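PDB 5THE: uncharacterized protein from Vanderwaltozyma polyspora, which probably binds RNA as an Argonaute protein, this chain being its C-terminal lobe, captured with a short RNA whose 5' end is bound. Local coordinates for residues Gln128-Pro132 / Ala198-Leu203; Thr185-Tyr189 / Met238-Leu242. The contacts are given in a common frame with arbitrary orientation. Residues are numbered along the deposited sequence.

Contact 1: Gln128-Pro132 / Ala198-Leu203; sequences QFGPP and AVYDRL. With nucleotides of chain B.
Phe129 and Arg202 account for nearly half of the surface buried where the irregular segment 128-132 runs past one side of a turn and a half of regular helix, 198-203. Gly130 is fully extended (phi/psi -178/-177) and both prolines adopt polyproline-like angles. CA atoms approach most closely at Gly130-Val199 (5.1 Å). Phe129 (chi1 t) points its ring at the helix: Leu203 CD2 sits over one face, 4.0 Å from the ring centroid in a CH-pi contact, Phe129 CE1 lies 3.6 Å from Val199 O at the ring edge, and Phe129 CZ is 3.7 Å from Arg202 CG. Arg202 (chi1 t, chi2 p) extends toward the C-terminal end of the loop, so that Pro132 CG lies over one face of its guanidinium, 3.6 Å from Arg202 NH2, while NE forms a salt bridge with Glu171. No hydrogen bond crosses this mainly apolar packing in the Rossmann-like MID domain. Tyr200, its CA-to-CB bond pointing away from the loop, donates its OH to OP3 of U1 of chain B (2.6 Å), so the helix has the loop on one side and the RNA 5' end on another. Phe129 and Leu203 also touch Leu174 of helix 169-179 and Ile84 of strand 77-85.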
loop_
_atom_site.group_PDB
_atom_site.type_symbol
_atom_site.label_atom_id
_atom_site.label_comp_id
_atom_site.label_asym_id
_atom_site.label_seq_id
_atom_site.Cartn_x
_atom_site.Cartn_y
_atom_site.Cartn_z
ATOM N N GLN A 128 -8.675 28.789 11.662
ATOM C CA GLN A 128 -9.086 28.243 12.950
ATOM C C GLN A 128 -9.629 26.828 12.816
ATOM O O GLN A 128 -10.584 26.450 13.495
ATOM C CB GLN A 128 -10.119 29.148 13.624
ATOM C CG GLN A 128 -9.633 30.576 13.805
ATOM C CD GLN A 128 -10.596 31.416 14.621
ATOM O OE1 GLN A 128 -10.232 31.966 15.658
ATOM N NE2 GLN A 128 -11.828 31.522 14.152
ATOM N N PHE A 129 -9.029 26.037 11.931
ATOM C CA PHE A 129 -9.367 24.628 11.852
ATOM C C PHE A 129 -8.443 23.838 12.769
ATOM O O PHE A 129 -7.220 24.027 12.751
ATOM C CB PHE A 129 -9.271 24.092 10.422
ATOM C CG PHE A 129 -9.556 22.624 10.333
ATOM C CD1 PHE A 129 -8.539 21.689 10.533
ATOM C CD2 PHE A 129 -10.850 22.171 10.095
ATOM C CE1 PHE A 129 -8.804 20.328 10.491
ATOM C CE2 PHE A 129 -11.127 20.808 10.041
ATOM C CZ PHE A 129 -10.104 19.883 10.235
ATOM N N GLY A 130 -9.027 22.948 13.555
ATOM C CA GLY A 130 -8.267 22.117 14.453
ATOM C C GLY A 130 -9.168 21.155 15.191
ATOM O O GLY A 130 -10.385 21.100 14.965
ATOM N N PRO A 131 -8.583 20.372 16.094
ATOM C CA PRO A 131 -9.392 19.482 16.913
ATOM C C PRO A 131 -10.390 20.274 17.732
ATOM O O PRO A 131 -10.173 21.464 18.031
ATOM C CB PRO A 131 -8.354 18.784 17.807
ATOM C CG PRO A 131 -7.189 19.693 17.812
ATOM C CD PRO A 131 -7.160 20.328 16.463
ATOM N N PRO A 132 -11.506 19.656 18.113
ATOM C CA PRO A 132 -12.439 20.312 19.036
ATOM C C PRO A 132 -11.727 20.780 20.302
ATOM O O PRO A 132 -10.800 20.136 20.793
ATOM C CB PRO A 132 -13.467 19.213 19.340
ATOM C CG PRO A 132 -13.358 18.245 18.175
ATOM C CD PRO A 132 -11.905 18.273 17.791
ATOM N N ALA A 198 -2.704 16.582 14.500
ATOM C CA ALA A 198 -4.054 16.836 14.993
ATOM C C ALA A 198 -4.921 17.428 13.897
ATOM O O ALA A 198 -6.105 17.086 13.776
ATOM C CB ALA A 198 -4.025 17.768 16.206
ATOM N N VAL A 199 -4.349 18.328 13.092
ATOM C CA VAL A 199 -5.100 18.910 11.989
ATOM C C VAL A 199 -5.283 17.887 10.874
ATOM O O VAL A 199 -6.389 17.722 10.348
ATOM C CB VAL A 199 -4.412 20.183 11.480
ATOM C CG1 VAL A 199 -4.891 20.497 10.093
ATOM C CG2 VAL A 199 -4.738 21.370 12.409
ATOM N N TYR A 200 -4.211 17.163 10.519
ATOM C CA TYR A 200 -4.311 16.170 9.448
ATOM C C TYR A 200 -5.295 15.060 9.808
ATOM O O TYR A 200 -6.109 14.644 8.973
ATOM C CB TYR A 200 -2.932 15.584 9.153
ATOM C CG TYR A 200 -2.917 14.481 8.132
ATOM C CD1 TYR A 200 -3.042 13.148 8.514
ATOM C CD2 TYR A 200 -2.743 14.764 6.774
ATOM C CE1 TYR A 200 -3.010 12.128 7.567
ATOM C CE2 TYR A 200 -2.710 13.757 5.833
ATOM C CZ TYR A 200 -2.836 12.444 6.225
ATOM O OH TYR A 200 -2.802 11.439 5.269
ATOM N N ASP A 201 -5.209 14.542 11.042
ATOM C CA ASP A 201 -6.102 13.469 11.474
ATOM C C ASP A 201 -7.552 13.891 11.350
ATOM O O ASP A 201 -8.392 13.144 10.836
ATOM C CB ASP A 201 -5.811 13.073 12.925
ATOM C CG ASP A 201 -4.492 12.350 13.086
ATOM O OD1 ASP A 201 -3.865 12.011 12.065
ATOM O OD2 ASP A 201 -4.094 12.104 14.242
ATOM N N ARG A 202 -7.858 15.101 11.821
ATOM C CA ARG A 202 -9.222 15.595 11.776
ATOM C C ARG A 202 -9.681 15.839 10.342
ATOM O O ARG A 202 -10.841 15.577 10.007
ATOM C CB ARG A 202 -9.328 16.872 12.608
ATOM C CG ARG A 202 -10.748 17.307 12.857
ATOM C CD ARG A 202 -11.389 16.416 13.892
ATOM N NE ARG A 202 -12.760 16.808 14.180
ATOM C CZ ARG A 202 -13.538 16.202 15.073
ATOM N NH1 ARG A 202 -13.073 15.183 15.784
ATOM N NH2 ARG A 202 -14.779 16.616 15.257
ATOM N N LEU A 203 -8.794 16.354 9.487
ATOM C CA LEU A 203 -9.153 16.527 8.077
ATOM C C LEU A 203 -9.556 15.207 7.437
ATOM O O LEU A 203 -10.553 15.141 6.707
ATOM C CB LEU A 203 -7.992 17.135 7.302
ATOM C CG LEU A 203 -7.822 18.645 7.408
ATOM C CD1 LEU A 203 -6.597 19.062 6.642
ATOM C CD2 LEU A 203 -9.064 19.374 6.890
ATOM O OP3 U B 1 -2.557 11.467 2.665
ATOM P P U B 1 -2.430 12.638 1.777
ATOM O OP1 U B 1 -3.760 13.268 1.592
ATOM O OP2 U B 1 -1.682 12.255 0.568
ATOM O "O5'" U B 1 -1.577 13.722 2.546
ATOM C "C5'" U B 1 -0.158 13.668 2.572
ATOM C "C4'" U B 1 0.378 15.017 2.942
ATOM O "O4'" U B 1 -0.058 15.359 4.291
ATOM C "C3'" U B 1 1.893 15.156 2.921
ATOM O "O3'" U B 1 2.231 16.421 2.353
ATOM C "C2'" U B 1 2.274 15.111 4.403
ATOM O "O2'" U B 1 3.468 15.791 4.725
ATOM C "C1'" U B 1 1.058 15.760 5.066
ATOM N N1 U B 1 0.847 15.316 6.459
ATOM C C2 U B 1 0.813 16.272 7.444
ATOM O O2 U B 1 0.921 17.451 7.186
ATOM N N3 U B 1 0.634 15.809 8.728
ATOM C C4 U B 1 0.484 14.487 9.107
ATOM O O4 U B 1 0.317 14.212 10.300
ATOM C C5 U B 1 0.544 13.546 8.032
ATOM C C6 U B 1 0.727 13.983 6.779
#

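Contact 2: Thr185-Tyr189 / Met238-Leu242; sequences TYILY and MNLKL
Strand-against-helix packing in the Rossmann-like MID domain, close to the bound RNA, brings 185-189, a strand of the parallel sheet, against the C-terminal turn of helix 228-241. The strand is extended; the helix keeps helical angles through Lys241, and Leu242 (-83/21) is the first residue to leave them, although its N still bonds Met238 O at 2.8 Å. The backbones stay apart, with the nearest CA atoms, Tyr186 and Met238, at 8.3 Å, and one aromatic side chain bridges most of that gap. Tyr186 (chi1 t, chi2 -76°) points at the helix. Its OH comes within 3.5 Å of both CA and CG of Met238 and 3.1 Å of Lys241 CD, and its CD2 lies 3.9 Å from Leu242 CD1. Met238 (chi1 m, chi2 t, chi3 t) runs back toward the strand, placing SD 4.7 Å from the Tyr186 ring centroid, obliquely, as a Met-aromatic contact, and CE 4.0 Å from Leu188 CD1. Lys241 (m, then t throughout) extends past the end of the tyrosine ring. No hydrogen bond joins the two segments. Their polar ends turn instead to the neighbouring strand 215-219, Tyr186 OH bonding Ser216 OG and Lys241 NZ bonding Asn215 O. Van der Waals and sulfur-aromatic packing thus hold helix to strand, while a third element gives the hydroxyl and the ammonium hydrogen-bond partners, and Lys241 also lies against an RNA phosphate.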
loop_
_atom_site.group_PDB
_atom_site.type_symbol
_atom_site.label_atom_id
_atom_site.label_comp_id
_atom_site.label_asym_id
_atom_site.label_seq_id
_atom_site.Cartn_x
_atom_site.Cartn_y
_atom_site.Cartn_z
ATOM N N THR A 185 -15.764 16.459 -7.912
ATOM C CA THR A 185 -14.826 17.397 -7.314
ATOM C C THR A 185 -13.830 16.666 -6.422
ATOM O O THR A 185 -14.214 15.881 -5.546
ATOM C CB THR A 185 -15.561 18.488 -6.530
ATOM O OG1 THR A 185 -16.185 19.381 -7.456
ATOM C CG2 THR A 185 -14.589 19.278 -5.685
ATOM N N TYR A 186 -12.551 16.924 -6.673
ATOM C CA TYR A 186 -11.450 16.410 -5.878
ATOM C C TYR A 186 -10.945 17.545 -5.011
ATOM O O TYR A 186 -10.701 18.647 -5.515
ATOM C CB TYR A 186 -10.326 15.884 -6.780
ATOM C CG TYR A 186 -9.354 14.989 -6.054
ATOM C CD1 TYR A 186 -8.396 15.523 -5.194
ATOM C CD2 TYR A 186 -9.405 13.605 -6.211
ATOM C CE1 TYR A 186 -7.514 14.712 -4.516
ATOM C CE2 TYR A 186 -8.524 12.778 -5.539
ATOM C CZ TYR A 186 -7.583 13.338 -4.692
ATOM O OH TYR A 186 -6.707 12.537 -4.017
ATOM N N ILE A 187 -10.806 17.296 -3.713
ATOM C CA ILE A 187 -10.366 18.330 -2.790
ATOM C C ILE A 187 -8.858 18.251 -2.611
ATOM O O ILE A 187 -8.313 17.179 -2.337
ATOM C CB ILE A 187 -11.064 18.198 -1.432
ATOM C CG1 ILE A 187 -12.545 18.519 -1.557
ATOM C CG2 ILE A 187 -10.398 19.139 -0.424
ATOM C CD1 ILE A 187 -13.317 18.010 -0.387
ATOM N N LEU A 188 -8.189 19.393 -2.720
ATOM C CA LEU A 188 -6.772 19.506 -2.379
ATOM C C LEU A 188 -6.651 20.372 -1.131
ATOM O O LEU A 188 -6.843 21.589 -1.185
ATOM C CB LEU A 188 -5.972 20.088 -3.542
ATOM C CG LEU A 188 -4.490 20.326 -3.254
ATOM C CD1 LEU A 188 -3.794 19.017 -2.843
ATOM C CD2 LEU A 188 -3.813 20.970 -4.467
ATOM N N TYR A 189 -6.371 19.746 0.002
ATOM C CA TYR A 189 -6.094 20.503 1.211
ATOM C C TYR A 189 -4.651 20.998 1.151
ATOM O O TYR A 189 -3.719 20.196 1.011
ATOM C CB TYR A 189 -6.322 19.641 2.447
ATOM C CG TYR A 189 -7.769 19.329 2.732
ATOM C CD1 TYR A 189 -8.684 20.352 2.976
ATOM C CD2 TYR A 189 -8.216 18.009 2.814
ATOM C CE1 TYR A 189 -10.004 20.072 3.256
ATOM C CE2 TYR A 189 -9.548 17.721 3.092
ATOM C CZ TYR A 189 -10.437 18.759 3.312
ATOM O OH TYR A 189 -11.762 18.492 3.591
ATOM N N MET A 238 -3.746 10.821 -6.338
ATOM C CA MET A 238 -5.066 11.257 -6.777
ATOM C C MET A 238 -5.644 10.283 -7.786
ATOM O O MET A 238 -6.805 9.868 -7.678
ATOM C CB MET A 238 -4.972 12.649 -7.393
ATOM C CG MET A 238 -4.490 13.717 -6.418
ATOM S SD MET A 238 -4.370 15.301 -7.270
ATOM C CE MET A 238 -4.194 16.445 -5.882
ATOM N N ASN A 239 -4.834 9.907 -8.777
ATOM C CA ASN A 239 -5.311 9.025 -9.835
ATOM C C ASN A 239 -5.803 7.701 -9.263
ATOM O O ASN A 239 -6.852 7.196 -9.675
ATOM C CB ASN A 239 -4.203 8.792 -10.862
ATOM C CG ASN A 239 -4.708 8.100 -12.146
ATOM O OD1 ASN A 239 -4.013 7.297 -12.738
ATOM N ND2 ASN A 239 -5.880 8.464 -12.591
ATOM N N LEU A 240 -5.067 7.136 -8.294
ATOM C CA LEU A 240 -5.532 5.917 -7.631
ATOM C C LEU A 240 -6.873 6.142 -6.938
ATOM O O LEU A 240 -7.792 5.322 -7.067
ATOM C CB LEU A 240 -4.487 5.413 -6.633
ATOM C CG LEU A 240 -3.184 4.895 -7.267
ATOM C CD1 LEU A 240 -2.141 4.583 -6.196
ATOM C CD2 LEU A 240 -3.449 3.656 -8.159
ATOM N N LYS A 241 -6.993 7.245 -6.179
ATOM C CA LYS A 241 -8.248 7.559 -5.503
ATOM C C LYS A 241 -9.383 7.736 -6.497
ATOM O O LYS A 241 -10.529 7.390 -6.199
ATOM C CB LYS A 241 -8.083 8.813 -4.641
ATOM C CG LYS A 241 -7.336 8.516 -3.348
ATOM C CD LYS A 241 -6.812 9.772 -2.710
ATOM C CE LYS A 241 -6.281 9.509 -1.306
ATOM N NZ LYS A 241 -5.708 10.772 -0.713
ATOM N N LEU A 242 -9.070 8.224 -7.697
ATOM C CA LEU A 242 -10.014 8.302 -8.800
ATOM C C LEU A 242 -10.141 6.986 -9.577
ATOM O O LEU A 242 -10.587 7.012 -10.728
ATOM C CB LEU A 242 -9.603 9.436 -9.735
ATOM C CG LEU A 242 -9.791 10.804 -9.077
ATOM C CD1 LEU A 242 -8.884 11.867 -9.709
ATOM C CD2 LEU A 242 -11.258 11.186 -9.202
#

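Contacts 1 and 2 lie 19 Å apart between centres but meet directly: Leu203 CD2 of contact 1 packs on Tyr189 CE1 of contact 2 at 3.8 Å, strand 185-191 and helix 197-210 being successive in the chain. Both also border the 5' nucleotide, U1 of chain B. From contact 1, Tyr200, on a side of the helix turned away from the loop, gives its OH to OP3 of U1 at 2.6 Å and has C6 of the base over its ring. From contact 2, Lys241 NZ lies 3.9 Å from OP1 of U1. The helices of the two contacts therefore approach the same 5' phosphate, consistent with the guide-binding pocket of Argonaute MID domains.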